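Local coordinates for protein cell division GTPase FtsZ, diverged (Clostridium botulinum C, PDB 3V3T) that belongs to the tubulin/FtsZ family as a diverged relative of the cell-division GTPase FtsZ, with a Rossmann-like GTPase domain and a TubZ-like C-terminal domain, at residues N5-A10 with G28-L33; I19-L24 with L45-H50. The protein carries 1 engineered substitution. All blocks are in the same frame, centred on the assembly; numbering follows the deposited sequence.

Interaction 1 of 2, residues N5-A10 with G28-L33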
ATOM      1  N   ASN A   5     -10.082  -3.853 -12.713  1.00 43.00           N
ATOM      2  CA  ASN A   5     -10.303  -5.293 -12.906  1.00 55.73           C
ATOM      3  C   ASN A   5      -9.030  -6.121 -13.037  1.00 52.85           C
ATOM      4  O   ASN A   5      -9.065  -7.343 -12.887  1.00 54.27           O
ATOM      5  CB  ASN A   5     -11.158  -5.551 -14.151  1.00 62.37           C
ATOM      6  CG  ASN A   5     -12.547  -4.978 -14.034  1.00 77.91           C
ATOM      7  OD1 ASN A   5     -13.114  -4.911 -12.943  1.00 85.23           O
ATOM      8  ND2 ASN A   5     -13.110  -4.561 -15.164  1.00 84.31           N
ATOM      9  N   LYS A   6      -7.918  -5.465 -13.354  1.00 49.07           N
ATOM     10  CA  LYS A   6      -6.647  -6.164 -13.544  1.00 48.62           C
ATOM     11  C   LYS A   6      -5.874  -6.281 -12.232  1.00 38.82           C
ATOM     12  O   LYS A   6      -4.775  -6.819 -12.191  1.00 40.97           O
ATOM     13  CB  LYS A   6      -5.790  -5.460 -14.601  1.00 59.25           C
ATOM     14  CG  LYS A   6      -6.278  -5.631 -16.038  1.00 64.88           C
ATOM     15  CD  LYS A   6      -7.113  -4.437 -16.489  1.00 83.33           C
ATOM     16  CE  LYS A   6      -7.466  -4.514 -17.980  1.00 98.39           C
ATOM     17  NZ  LYS A   6      -8.189  -3.293 -18.472  1.00101.65           N
ATOM     18  N   ILE A   7      -6.461  -5.769 -11.159  1.00 35.44           N
ATOM     19  CA  ILE A   7      -5.847  -5.837  -9.855  1.00 36.06           C
ATOM     20  C   ILE A   7      -6.573  -6.851  -9.008  1.00 36.85           C
ATOM     21  O   ILE A   7      -7.811  -6.895  -9.004  1.00 37.29           O
ATOM     22  CB  ILE A   7      -5.921  -4.489  -9.128  1.00 34.03           C
ATOM     23  CG1 ILE A   7      -4.967  -3.487  -9.775  1.00 31.51           C
ATOM     24  CG2 ILE A   7      -5.554  -4.663  -7.655  1.00 29.15           C
ATOM     25  CD1 ILE A   7      -5.221  -2.056  -9.359  1.00 31.85           C
ATOM     26  N   VAL A   8      -5.807  -7.669  -8.294  1.00 30.49           N
ATOM     27  CA  VAL A   8      -6.382  -8.499  -7.237  1.00 30.59           C
ATOM     28  C   VAL A   8      -5.644  -8.221  -5.952  1.00 32.20           C
ATOM     29  O   VAL A   8      -4.414  -8.232  -5.923  1.00 32.16           O
ATOM     30  CB  VAL A   8      -6.306 -10.007  -7.541  1.00 31.65           C
ATOM     31  CG1 VAL A   8      -4.888 -10.412  -7.897  1.00 38.26           C
ATOM     32  CG2 VAL A   8      -6.800 -10.808  -6.343  1.00 29.41           C
ATOM     33  N   PHE A   9      -6.401  -7.945  -4.894  1.00 32.15           N
ATOM     34  CA  PHE A   9      -5.831  -7.750  -3.569  1.00 27.20           C
ATOM     35  C   PHE A   9      -5.831  -9.058  -2.791  1.00 32.77           C
ATOM     36  O   PHE A   9      -6.796  -9.835  -2.831  1.00 31.71           O
ATOM     37  CB  PHE A   9      -6.628  -6.701  -2.784  1.00 28.07           C
ATOM     38  CG  PHE A   9      -6.424  -5.296  -3.271  1.00 27.89           C
ATOM     39  CD1 PHE A   9      -5.314  -4.567  -2.876  1.00 25.98           C
ATOM     40  CD2 PHE A   9      -7.335  -4.706  -4.120  1.00 34.92           C
ATOM     41  CE1 PHE A   9      -5.110  -3.288  -3.325  1.00 23.90           C
ATOM     42  CE2 PHE A   9      -7.142  -3.412  -4.567  1.00 36.67           C
ATOM     43  CZ  PHE A   9      -6.027  -2.705  -4.168  1.00 29.30           C
ATOM     44  N   ALA A  10      -4.749  -9.288  -2.069  1.00 28.29           N
ATOM     45  CA  ALA A  10      -4.695 -10.402  -1.150  1.00 32.17           C
ATOM     46  C   ALA A  10      -4.410  -9.880   0.244  1.00 25.78           C
ATOM     47  O   ALA A  10      -3.272  -9.929   0.715  1.00 30.95           O
ATOM     48  CB  ALA A  10      -3.633 -11.391  -1.582  1.00 34.41           C
ATOM     49  N   GLY A  28     -16.266  -1.388  -6.004  1.00 42.25           N
ATOM     50  CA  GLY A  28     -16.174  -2.836  -6.018  1.00 43.72           C
ATOM     51  C   GLY A  28     -15.618  -3.399  -7.311  1.00 43.77           C
ATOM     52  O   GLY A  28     -15.711  -4.603  -7.572  1.00 41.01           O
ATOM     53  N   ASP A  29     -15.050  -2.521  -8.129  1.00 44.84           N
ATOM     54  CA  ASP A  29     -14.486  -2.926  -9.403  1.00 44.42           C
ATOM     55  C   ASP A  29     -13.188  -3.723  -9.236  1.00 41.74           C
ATOM     56  O   ASP A  29     -12.730  -4.372 -10.178  1.00 40.29           O
ATOM     57  CB  ASP A  29     -14.255  -1.705 -10.285  1.00 51.79           C
ATOM     58  CG  ASP A  29     -15.537  -0.966 -10.594  1.00 57.74           C
ATOM     59  OD1 ASP A  29     -16.619  -1.563 -10.423  1.00 67.23           O
ATOM     60  OD2 ASP A  29     -15.465   0.205 -11.014  1.00 58.99           O
ATOM     61  N   TYR A  30     -12.606  -3.686  -8.037  1.00 36.04           N
ATOM     62  CA  TYR A  30     -11.396  -4.457  -7.745  1.00 32.54           C
ATOM     63  C   TYR A  30     -11.735  -5.918  -7.424  1.00 38.75           C
ATOM     64  O   TYR A  30     -12.857  -6.236  -7.022  1.00 45.73           O
ATOM     65  CB  TYR A  30     -10.625  -3.843  -6.568  1.00 28.22           C
ATOM     66  CG  TYR A  30     -10.352  -2.374  -6.733  1.00 43.40           C
ATOM     67  CD1 TYR A  30      -9.251  -1.929  -7.448  1.00 35.32           C
ATOM     68  CD2 TYR A  30     -11.205  -1.423  -6.174  1.00 40.58           C
ATOM     69  CE1 TYR A  30      -9.015  -0.584  -7.617  1.00 35.42           C
ATOM     70  CE2 TYR A  30     -10.970  -0.078  -6.333  1.00 29.35           C
ATOM     71  CZ  TYR A  30      -9.885   0.332  -7.057  1.00 32.68           C
ATOM     72  OH  TYR A  30      -9.657   1.670  -7.212  1.00 32.42           O
ATOM     73  N   ASN A  31     -10.754  -6.796  -7.601  1.00 38.22           N
ATOM     74  CA  ASN A  31     -10.862  -8.184  -7.167  1.00 35.53           C
ATOM     75  C   ASN A  31     -10.102  -8.395  -5.859  1.00 38.77           C
ATOM     76  O   ASN A  31      -9.132  -7.686  -5.579  1.00 37.04           O
ATOM     77  CB  ASN A  31     -10.282  -9.113  -8.225  1.00 34.76           C
ATOM     78  CG  ASN A  31     -10.864  -8.874  -9.604  1.00 40.04           C
ATOM     79  OD1 ASN A  31     -12.032  -9.169  -9.863  1.00 47.69           O
ATOM     80  ND2 ASN A  31     -10.040  -8.356 -10.504  1.00 45.92           N
ATOM     81  N   ALA A  32     -10.516  -9.388  -5.076  1.00 32.55           N
ATOM     82  CA  ALA A  32      -9.941  -9.591  -3.753  1.00 36.08           C
ATOM     83  C   ALA A  32     -10.159 -11.016  -3.280  1.00 33.77           C
ATOM     84  O   ALA A  32     -11.223 -11.585  -3.474  1.00 33.39           O
ATOM     85  CB  ALA A  32     -10.553  -8.595  -2.731  1.00 28.90           C
ATOM     86  N   LEU A  33      -9.133 -11.576  -2.652  1.00 35.91           N
ATOM     87  CA  LEU A  33      -9.236 -12.846  -1.953  1.00 37.23           C
ATOM     88  C   LEU A  33      -8.789 -12.586  -0.527  1.00 38.72           C
ATOM     89  O   LEU A  33      -7.602 -12.370  -0.267  1.00 38.21           O
ATOM     90  CB  LEU A  33      -8.317 -13.887  -2.588  1.00 35.92           C
ATOM     91  CG  LEU A  33      -8.311 -15.237  -1.860  1.00 46.02           C
ATOM     92  CD1 LEU A  33      -9.653 -15.944  -2.014  1.00 41.38           C
ATOM     93  CD2 LEU A  33      -7.196 -16.135  -2.371  1.00 50.59           C
TER
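F9 and Y30 lie side by side and point the same way, and the rim atom CE2 of F9 fits against the base of the Y30 ring, 3.9 Å from Y30 CD1 and close to CB and CG. The pair is an offset edge-to-face stack, with the edge of F9 turned toward the face of Y30, centroids 5.8 Å apart and planes at 67°. I7 fills in beside both rings: its CG2 lies over one face of F9, offset toward the rim, and its CD1 approaches the edge of Y30. The small CB of A32, next to F9 on the same side of the sheet, adds only a shallow bump.

On the opposite side V8 and N31 sit CB to CB. A chi1 of -52° sets N31 CG anti to the carbonyl carbon, and with chi2 at -70° ND2 comes back to donate to I7 O at 3.1 Å and, weakly, to N5 O in the preceding 3-10 turn. I7 O also accepts from N31 N, the two donors coming from opposite faces of its carbonyl plane, so one residue grips this oxygen twice. The parallel pairing then proceeds through F9 N to N31 O (2.8 Å) and L33 N to F9 O (2.9 Å), with V8 CA and A32 CA making CA-H...O contacts to the same two acceptors.

Strands 7-11 and 31-36 form a beta-alpha-beta unit with helix 14-26 in a Rossmann-like sheet. Strand 91-97 pairs with the other edge of strand 7-11. Helix 14-26 packs V20 and L23 on the F9 side, where helix 172-187 adds F183 and M187 against I7 and Y30 and N184 hydrogen-bonds Y30 OH; F86 and C89, in the loop before strand 91-97, lie on the N31 side.

Interaction 2 of 2, residues I19-L24 with L45-H50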
ATOM      1  N   ILE A  19      -8.785  -3.018   5.471  1.00 31.59           N
ATOM      2  CA  ILE A  19      -8.363  -2.063   4.466  1.00 29.33           C
ATOM      3  C   ILE A  19      -8.991  -2.364   3.115  1.00 28.29           C
ATOM      4  O   ILE A  19      -9.533  -1.478   2.454  1.00 29.06           O
ATOM      5  CB  ILE A  19      -6.838  -2.041   4.344  1.00 32.99           C
ATOM      6  CG1 ILE A  19      -6.235  -1.354   5.581  1.00 30.63           C
ATOM      7  CG2 ILE A  19      -6.423  -1.309   3.074  1.00 33.31           C
ATOM      8  CD1 ILE A  19      -4.749  -1.557   5.746  1.00 21.42           C
ATOM      9  N   VAL A  20      -8.934  -3.625   2.707  1.00 24.99           N
ATOM     10  CA  VAL A  20      -9.496  -4.011   1.418  1.00 24.26           C
ATOM     11  C   VAL A  20     -11.019  -3.984   1.424  1.00 32.24           C
ATOM     12  O   VAL A  20     -11.637  -3.579   0.442  1.00 41.86           O
ATOM     13  CB  VAL A  20      -8.936  -5.371   0.951  1.00 28.64           C
ATOM     14  CG1 VAL A  20      -9.587  -5.815  -0.367  1.00 25.72           C
ATOM     15  CG2 VAL A  20      -7.439  -5.238   0.772  1.00 22.93           C
ATOM     16  N   ASP A  21     -11.617  -4.403   2.537  1.00 28.43           N
ATOM     17  CA  ASP A  21     -13.059  -4.318   2.718  1.00 36.77           C
ATOM     18  C   ASP A  21     -13.520  -2.867   2.585  1.00 40.35           C
ATOM     19  O   ASP A  21     -14.542  -2.579   1.965  1.00 34.31           O
ATOM     20  CB  ASP A  21     -13.424  -4.848   4.102  1.00 41.35           C
ATOM     21  CG  ASP A  21     -14.876  -5.235   4.215  1.00 45.77           C
ATOM     22  OD1 ASP A  21     -15.470  -5.602   3.181  1.00 50.89           O
ATOM     23  OD2 ASP A  21     -15.416  -5.188   5.343  1.00 53.68           O
ATOM     24  N   THR A  22     -12.765  -1.946   3.175  1.00 38.19           N
ATOM     25  CA  THR A  22     -13.096  -0.524   3.072  1.00 37.41           C
ATOM     26  C   THR A  22     -12.996  -0.038   1.631  1.00 37.23           C
ATOM     27  O   THR A  22     -13.899   0.626   1.128  1.00 43.03           O
ATOM     28  CB  THR A  22     -12.188   0.339   3.976  1.00 37.40           C
ATOM     29  OG1 THR A  22     -12.495   0.061   5.343  1.00 36.51           O
ATOM     30  CG2 THR A  22     -12.401   1.828   3.710  1.00 33.44           C
ATOM     31  N   LEU A  23     -11.899  -0.377   0.960  1.00 32.44           N
ATOM     32  CA  LEU A  23     -11.742  -0.004  -0.445  1.00 34.26           C
ATOM     33  C   LEU A  23     -12.914  -0.487  -1.309  1.00 38.05           C
ATOM     34  O   LEU A  23     -13.471   0.277  -2.102  1.00 35.72           O
ATOM     35  CB  LEU A  23     -10.411  -0.514  -1.000  1.00 29.14           C
ATOM     36  CG  LEU A  23     -10.185  -0.329  -2.504  1.00 35.22           C
ATOM     37  CD1 LEU A  23     -10.404   1.124  -2.930  1.00 31.89           C
ATOM     38  CD2 LEU A  23      -8.786  -0.815  -2.904  1.00 32.75           C
ATOM     39  N   LEU A  24     -13.302  -1.748  -1.141  1.00 29.07           N
ATOM     40  CA  LEU A  24     -14.377  -2.309  -1.952  1.00 34.83           C
ATOM     41  C   LEU A  24     -15.723  -1.612  -1.692  1.00 42.07           C
ATOM     42  O   LEU A  24     -16.593  -1.591  -2.560  1.00 47.33           O
ATOM     43  CB  LEU A  24     -14.487  -3.826  -1.747  1.00 35.64           C
ATOM     44  CG  LEU A  24     -13.343  -4.675  -2.325  1.00 38.29           C
ATOM     45  CD1 LEU A  24     -13.463  -6.134  -1.892  1.00 31.32           C
ATOM     46  CD2 LEU A  24     -13.340  -4.575  -3.846  1.00 40.01           C
ATOM     47  N   LEU A  45     -16.432  -9.618   7.419  1.00 58.12           N
ATOM     48  CA  LEU A  45     -16.216  -8.758   6.260  1.00 49.66           C
ATOM     49  C   LEU A  45     -17.561  -8.383   5.627  1.00 55.82           C
ATOM     50  O   LEU A  45     -18.469  -9.219   5.527  1.00 49.58           O
ATOM     51  CB  LEU A  45     -15.335  -9.477   5.238  1.00 47.16           C
ATOM     52  CG  LEU A  45     -13.875  -9.718   5.656  1.00 49.90           C
ATOM     53  CD1 LEU A  45     -13.163 -10.639   4.676  1.00 49.57           C
ATOM     54  CD2 LEU A  45     -13.125  -8.407   5.798  1.00 41.37           C
ATOM     55  N   LYS A  46     -17.694  -7.130   5.201  1.00 55.24           N
ATOM     56  CA  LYS A  46     -18.939  -6.676   4.580  1.00 52.94           C
ATOM     57  C   LYS A  46     -19.004  -6.977   3.083  1.00 53.20           C
ATOM     58  O   LYS A  46     -20.062  -7.322   2.570  1.00 57.33           O
ATOM     59  CB  LYS A  46     -19.147  -5.176   4.793  1.00 61.85           C
ATOM     60  CG  LYS A  46     -19.384  -4.770   6.233  1.00 76.67           C
ATOM     61  CD  LYS A  46     -19.869  -3.325   6.322  1.00 88.56           C
ATOM     62  CE  LYS A  46     -18.893  -2.364   5.646  1.00 96.23           C
ATOM     63  NZ  LYS A  46     -19.341  -0.938   5.721  1.00 98.89           N
ATOM     64  N   HIS A  47     -17.869  -6.863   2.395  1.00 39.75           N
ATOM     65  CA  HIS A  47     -17.850  -6.874   0.934  1.00 39.06           C
ATOM     66  C   HIS A  47     -16.946  -7.957   0.343  1.00 40.55           C
ATOM     67  O   HIS A  47     -16.353  -7.779  -0.726  1.00 42.70           O
ATOM     68  CB  HIS A  47     -17.386  -5.503   0.419  1.00 38.20           C
ATOM     69  CG  HIS A  47     -18.129  -4.347   1.010  1.00 53.13           C
ATOM     70  ND1 HIS A  47     -19.502  -4.222   0.931  1.00 64.54           N
ATOM     71  CD2 HIS A  47     -17.694  -3.256   1.683  1.00 53.41           C
ATOM     72  CE1 HIS A  47     -19.876  -3.110   1.534  1.00 61.09           C
ATOM     73  NE2 HIS A  47     -18.797  -2.503   1.997  1.00 60.05           N
ATOM     74  N   ALA A  48     -16.819  -9.076   1.030  1.00 41.36           N
ATOM     75  CA  ALA A  48     -15.917 -10.112   0.563  1.00 49.27           C
ATOM     76  C   ALA A  48     -16.645 -11.131  -0.312  1.00 53.08           C
ATOM     77  O   ALA A  48     -17.479 -11.895   0.174  1.00 64.83           O
ATOM     78  CB  ALA A  48     -15.247 -10.800   1.746  1.00 55.35           C
ATOM     79  N   LYS A  49     -16.331 -11.136  -1.603  1.00 51.24           N
ATOM     80  CA  LYS A  49     -16.880 -12.138  -2.513  1.00 54.88           C
ATOM     81  C   LYS A  49     -16.081 -13.438  -2.427  1.00 58.87           C
ATOM     82  O   LYS A  49     -16.620 -14.514  -2.671  1.00 67.86           O
ATOM     83  CB  LYS A  49     -16.902 -11.632  -3.964  1.00 57.56           C
ATOM     84  CG  LYS A  49     -17.947 -10.554  -4.265  1.00 63.58           C
ATOM     85  CD  LYS A  49     -18.422 -10.643  -5.720  1.00 71.07           C
ATOM     86  CE  LYS A  49     -18.934  -9.306  -6.246  1.00 71.81           C
ATOM     87  NZ  LYS A  49     -17.801  -8.405  -6.622  1.00 73.83           N
ATOM     88  N   HIS A  50     -14.797 -13.339  -2.084  1.00 55.00           N
ATOM     89  CA  HIS A  50     -13.940 -14.521  -1.998  1.00 51.23           C
ATOM     90  C   HIS A  50     -13.062 -14.514  -0.752  1.00 48.50           C
ATOM     91  O   HIS A  50     -12.363 -13.544  -0.481  1.00 51.20           O
ATOM     92  CB  HIS A  50     -13.076 -14.628  -3.250  1.00 48.70           C
ATOM     93  CG  HIS A  50     -13.854 -14.480  -4.516  1.00 64.88           C
ATOM     94  ND1 HIS A  50     -13.912 -13.297  -5.218  1.00 70.75           N
ATOM     95  CD2 HIS A  50     -14.635 -15.359  -5.190  1.00 71.70           C
ATOM     96  CE1 HIS A  50     -14.686 -13.455  -6.279  1.00 73.83           C
ATOM     97  NE2 HIS A  50     -15.137 -14.695  -6.284  1.00 75.44           N
TER
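D21 holds CG anti to its backbone N (chi1 -161°), which carries the carboxylate from helix 14-26 to the backbone of K46 and H47; a small chi2 sets its two oxygens to face successive amides. OD2 accepts from K46 N at 3.0 Å in a nearly straight bond (175°), met on the syn side but somewhat out of the carboxylate plane. OD1 accepts from H47 N at 2.8 Å through its syn lone pair, in a more bent bond.

The H47 side chain crosses that of D21 at about a right angle, its ring plane 53° from the carboxylate. Ring atom CD2 lies 3.2 Å from D21 O, which sits at the ring edge, while K46 CB covers one face over its centre. L45 CD2 packs on D21 CB, and one turn further along the helix L24 places CB against H47 CB and CD1 3.5 Å from H47 O.

One buried carboxylate is thus satisfied by two consecutive main-chain N-H groups, which fixes its rotation and holds the 45-50 loop to the helix. K46 NZ stays 5.8 Å from D21 OD2, so any help from its charge is probably electrostatic at a distance, without direct contact.

In the fold
From the N terminus the chain runs through strand 7-11, helix 14-26 and strand 31-36, and interaction 1 closes this beta-alpha-beta unit by pairing its two strands. Before that closure the chain has already entered interaction 2 through residues 19-24, whose partner, 45-50, comes only after strand 31-36 and helix 39-43. The two closures therefore cross, with helix 14-26 inside the first loop and strand 31-36 inside the second. Their centres are about 10 Å apart, and they touch, among other places, where L23 packs on F9 and Y30. Together they tie the sheet, the helix covering it and the loop leading to edge strand 51-53 into one corner of the GTPase domain.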